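Local structure of beta-lactamase (Klebsiella pneumoniae 700603, 6XJ3) at residues A191-E196 with F229-I234. The protein is a class D beta-lactamase that probably hydrolyses beta-lactam antibiotics such as oxacillin to substituted beta-amino acids, and here holds the inhibitor avibactam. Numbering follows the deposited sequence.
Sequences AKTGWE and FKREAI. With NXL ((2S,5R)-1-formyl-5-[(sulfooxy)amino]piperidine-2-carboxamide), chain E.
Thr193 and Gly194, of the Lys-Thr-Gly motif of a serine beta-lactamase, meet Arg231 at the sulfate end of the avibactam pocket. The Arg231 chain runs from helix 229-241 to strand 187-195 with a single bend, at chi3. Its NH1 serves two acceptors near the guanidinium plane. Arg231 NH1 bonds the sulfate oxygen OAD of NXL at 3.0 Å, fairly straight at 161°. The bond from Arg231 NH1 to Gly194 O is 2.9 Å but weak, bent to 135°. Thr193 crosses the arginine side chain at about a right angle. Thr193 CB lies over one guanidinium face, 3.7 Å from Arg231 NH1 and toward the rim of the group. Thr193 OG1 sits between its own backbone N and carbonyl carbon (chi1 54°), where it bonds sulfate oxygen OAG of NXL at 2.9 Å. Trp195 CB approaches Arg231 NH1 obliquely at 3.8 Å. The backbone N of Trp195 binds the carbonyl oxygen OAC of NXL at 2.8 Å, nearly straight. Lys192 NZ bonds Thr193 O and Ser102 OG, and lies near OAG. The positive charge of Arg231 probably offsets that of the sulfate. Arg231 NE bonds Leu228 O, which anchors the chain short of its tip. Gly194 lies close to Ser54, the predicted acyl-ester nucleophile. Helix 229-241 packs against the central sheet, with Lys230 and Ile234 touching strand 211-220. Strand 199-208 pairs with strand 187-195, and its Trp202 touches both Thr193 and Glu232. Helix 57-67 meets Lys192 through Lys57 and Ile58.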
ATOM      1  N   ALA A 191      -4.135   5.820   1.359  1.00 14.09           N
ATOM      2  CA  ALA A 191      -3.806   4.470   1.804  1.00 14.22           C
ATOM      3  C   ALA A 191      -4.166   3.447   0.736  1.00 17.06           C
ATOM      4  O   ALA A 191      -4.947   3.720  -0.177  1.00 18.02           O
ATOM      5  CB  ALA A 191      -4.527   4.131   3.115  1.00 13.38           C
ATOM      6  N   LYS A 192      -3.607   2.247   0.890  1.00 15.60           N
ATOM      7  CA  LYS A 192      -3.966   1.128   0.034  1.00 17.45           C
ATOM      8  C   LYS A 192      -3.895  -0.162   0.835  1.00 20.50           C
ATOM      9  O   LYS A 192      -2.918  -0.401   1.553  1.00 15.68           O
ATOM     10  CB  LYS A 192      -3.048   1.037  -1.186  1.00 20.99           C
ATOM     11  CG  LYS A 192      -3.474  -0.046  -2.172  1.00 18.60           C
ATOM     12  CD  LYS A 192      -4.672   0.397  -2.995  1.00 22.55           C
ATOM     13  CE  LYS A 192      -5.154  -0.719  -3.909  1.00 25.16           C
ATOM     14  NZ  LYS A 192      -5.735  -1.844  -3.133  1.00 25.65           N
ATOM     15  N   THR A 193      -4.924  -0.989   0.696  1.00 16.48           N
ATOM     16  CA  THR A 193      -4.962  -2.303   1.319  1.00 19.66           C
ATOM     17  C   THR A 193      -4.304  -3.358   0.428  1.00 21.59           C
ATOM     18  O   THR A 193      -4.249  -3.229  -0.795  1.00 17.34           O
ATOM     19  CB  THR A 193      -6.405  -2.721   1.595  1.00 23.50           C
ATOM     20  OG1 THR A 193      -7.151  -2.639   0.377  1.00 24.50           O
ATOM     21  CG2 THR A 193      -7.047  -1.825   2.635  1.00 23.76           C
ATOM     22  N   GLY A 194      -3.836  -4.424   1.062  1.00 22.54           N
ATOM     23  CA  GLY A 194      -3.363  -5.592   0.340  1.00 22.25           C
ATOM     24  C   GLY A 194      -3.816  -6.850   1.046  1.00 26.57           C
ATOM     25  O   GLY A 194      -3.961  -6.878   2.268  1.00 22.01           O
ATOM     26  N   TRP A 195      -4.066  -7.898   0.259  1.00 24.44           N
ATOM     27  CA  TRP A 195      -4.398  -9.203   0.827  1.00 27.71           C
ATOM     28  C   TRP A 195      -3.739 -10.302   0.007  1.00 30.81           C
ATOM     29  O   TRP A 195      -4.054 -10.480  -1.174  1.00 31.60           O
ATOM     30  CB  TRP A 195      -5.909  -9.432   0.901  1.00 28.99           C
ATOM     31  CG  TRP A 195      -6.244 -10.678   1.663  1.00 35.04           C
ATOM     32  CD1 TRP A 195      -5.534 -11.223   2.700  1.00 28.98           C
ATOM     33  CD2 TRP A 195      -7.357 -11.553   1.437  1.00 36.83           C
ATOM     34  NE1 TRP A 195      -6.145 -12.375   3.137  1.00 30.25           N
ATOM     35  CE2 TRP A 195      -7.265 -12.600   2.378  1.00 36.57           C
ATOM     36  CE3 TRP A 195      -8.424 -11.551   0.532  1.00 38.35           C
ATOM     37  CZ2 TRP A 195      -8.200 -13.636   2.440  1.00 39.79           C
ATOM     38  CZ3 TRP A 195      -9.354 -12.581   0.595  1.00 41.20           C
ATOM     39  CH2 TRP A 195      -9.235 -13.608   1.544  1.00 37.88           C
ATOM     40  N   GLU A 196      -2.828 -11.037   0.645  1.00 31.95           N
ATOM     41  CA  GLU A 196      -2.097 -12.128   0.016  1.00 32.37           C
ATOM     42  C   GLU A 196      -2.809 -13.467   0.152  1.00 33.27           C
ATOM     43  O   GLU A 196      -2.488 -14.405  -0.583  1.00 36.48           O
ATOM     44  CB  GLU A 196      -0.687 -12.206   0.620  1.00 33.10           C
ATOM     45  CG  GLU A 196       0.266 -13.225  -0.005  1.00 38.82           C
ATOM     46  CD  GLU A 196       0.285 -14.563   0.736  1.00 46.59           C
ATOM     47  OE1 GLU A 196      -0.565 -14.770   1.632  1.00 40.65           O
ATOM     48  OE2 GLU A 196       1.155 -15.408   0.422  1.00 45.64           O
ATOM     49  N   PHE A 229     -11.475  -6.702   7.667  1.00 22.25           N
ATOM     50  CA  PHE A 229     -11.790  -5.435   8.319  1.00 26.94           C
ATOM     51  C   PHE A 229     -10.764  -5.071   9.384  1.00 23.40           C
ATOM     52  O   PHE A 229     -10.618  -3.888   9.718  1.00 19.77           O
ATOM     53  CB  PHE A 229     -13.182  -5.500   8.944  1.00 25.94           C
ATOM     54  CG  PHE A 229     -13.201  -6.164  10.288  1.00 25.74           C
ATOM     55  CD1 PHE A 229     -13.175  -7.547  10.395  1.00 26.92           C
ATOM     56  CD2 PHE A 229     -13.234  -5.407  11.444  1.00 23.41           C
ATOM     57  CE1 PHE A 229     -13.194  -8.159  11.633  1.00 27.47           C
ATOM     58  CE2 PHE A 229     -13.243  -6.017  12.688  1.00 28.67           C
ATOM     59  CZ  PHE A 229     -13.224  -7.391  12.782  1.00 28.57           C
ATOM     60  N   LYS A 230     -10.052  -6.064   9.917  1.00 23.53           N
ATOM     61  CA  LYS A 230      -9.117  -5.831  11.012  1.00 21.43           C
ATOM     62  C   LYS A 230      -7.937  -4.969  10.586  1.00 21.65           C
ATOM     63  O   LYS A 230      -7.339  -4.293  11.429  1.00 18.57           O
ATOM     64  CB  LYS A 230      -8.623  -7.167  11.552  1.00 23.44           C
ATOM     65  CG  LYS A 230      -9.746  -8.104  11.953  1.00 26.77           C
ATOM     66  CD  LYS A 230      -9.223  -9.343  12.649  1.00 29.01           C
ATOM     67  CE  LYS A 230     -10.369 -10.210  13.146  1.00 27.31           C
ATOM     68  NZ  LYS A 230      -9.860 -11.418  13.870  1.00 33.32           N
ATOM     69  N   ARG A 231      -7.588  -4.992   9.293  1.00 18.41           N
ATOM     70  CA  ARG A 231      -6.474  -4.193   8.800  1.00 20.63           C
ATOM     71  C   ARG A 231      -6.704  -2.713   9.078  1.00 20.98           C
ATOM     72  O   ARG A 231      -5.858  -2.048   9.688  1.00 21.71           O
ATOM     73  CB  ARG A 231      -6.274  -4.438   7.302  1.00 19.85           C
ATOM     74  CG  ARG A 231      -6.153  -5.911   6.932  1.00 23.87           C
ATOM     75  CD  ARG A 231      -6.183  -6.132   5.423  1.00 23.10           C
ATOM     76  NE  ARG A 231      -7.446  -5.735   4.800  1.00 22.77           N
ATOM     77  CZ  ARG A 231      -7.664  -5.778   3.486  1.00 24.29           C
ATOM     78  NH1 ARG A 231      -6.710  -6.204   2.676  1.00 24.14           N
ATOM     79  NH2 ARG A 231      -8.825  -5.396   2.975  1.00 21.31           N
ATOM     80  N   GLU A 232      -7.854  -2.184   8.647  1.00 22.01           N
ATOM     81  CA  GLU A 232      -8.174  -0.788   8.923  1.00 23.05           C
ATOM     82  C   GLU A 232      -8.528  -0.578  10.386  1.00 20.43           C
ATOM     83  O   GLU A 232      -8.197   0.463  10.960  1.00 18.19           O
ATOM     84  CB  GLU A 232      -9.332  -0.316   8.045  1.00 21.31           C
ATOM     85  CG  GLU A 232      -9.015  -0.251   6.576  1.00 24.02           C
ATOM     86  CD  GLU A 232      -9.962   0.671   5.814  1.00 32.85           C
ATOM     87  OE1 GLU A 232     -10.563   1.579   6.436  1.00 26.18           O
ATOM     88  OE2 GLU A 232     -10.099   0.492   4.584  1.00 34.39           O
ATOM     89  N   ALA A 233      -9.224  -1.538  10.998  1.00 20.98           N
ATOM     90  CA  ALA A 233      -9.738  -1.311  12.346  1.00 21.36           C
ATOM     91  C   ALA A 233      -8.607  -1.131  13.349  1.00 19.03           C
ATOM     92  O   ALA A 233      -8.680  -0.258  14.220  1.00 19.85           O
ATOM     93  CB  ALA A 233     -10.656  -2.458  12.769  1.00 23.83           C
ATOM     94  N   ILE A 234      -7.547  -1.933  13.234  1.00 19.05           N
ATOM     95  CA  ILE A 234      -6.406  -1.796  14.143  1.00 16.38           C
ATOM     96  C   ILE A 234      -5.696  -0.472  13.909  1.00 18.96           C
ATOM     97  O   ILE A 234      -5.377   0.254  14.858  1.00 16.71           O
ATOM     98  CB  ILE A 234      -5.436  -2.979  13.984  1.00 14.90           C
ATOM     99  CG1 ILE A 234      -6.127  -4.288  14.362  1.00 19.65           C
ATOM    100  CG2 ILE A 234      -4.161  -2.751  14.814  1.00 18.90           C
ATOM    101  CD1 ILE A 234      -5.352  -5.521  13.950  1.00 21.52           C
TER
HETATM  102  OAC NXL E 301      -4.251  -7.539  -2.494  1.00 27.36           O
HETATM  103  CAN NXL E 301      -4.893  -7.318  -3.508  1.00 35.75           C
HETATM  104  N   NXL E 301      -5.888  -8.101  -3.977  1.00 40.43           N
HETATM  105  CAJ NXL E 301      -6.828  -7.656  -5.012  1.00 39.90           C
HETATM  106  CA  NXL E 301      -6.140  -9.448  -3.451  1.00 39.88           C
HETATM  107  C   NXL E 301      -5.897 -10.543  -4.498  1.00 47.57           C
HETATM  108  O   NXL E 301      -5.288 -10.308  -5.522  1.00 46.90           O
HETATM  109  NAA NXL E 301      -6.420 -11.901  -4.244  1.00 45.18           N
HETATM  110  CB  NXL E 301      -7.567  -9.531  -2.915  1.00 37.35           C
HETATM  111  CAH NXL E 301      -8.590  -9.077  -3.945  1.00 43.41           C
HETATM  112  CAO NXL E 301      -8.267  -7.677  -4.468  1.00 41.83           C
HETATM  113  NAK NXL E 301      -8.560  -6.596  -3.498  1.00 44.09           N
HETATM  114  OAL NXL E 301      -7.630  -6.617  -2.391  1.00 47.24           O
HETATM  115  SAR NXL E 301      -7.840  -5.490  -1.319  1.00 46.52           S
HETATM  116  OAD NXL E 301      -6.824  -5.752  -0.323  1.00 36.66           O
HETATM  117  OAE NXL E 301      -9.180  -5.626  -0.784  1.00 43.47           O
HETATM  118  OAG NXL E 301      -7.637  -4.227  -1.995  1.00 40.30           O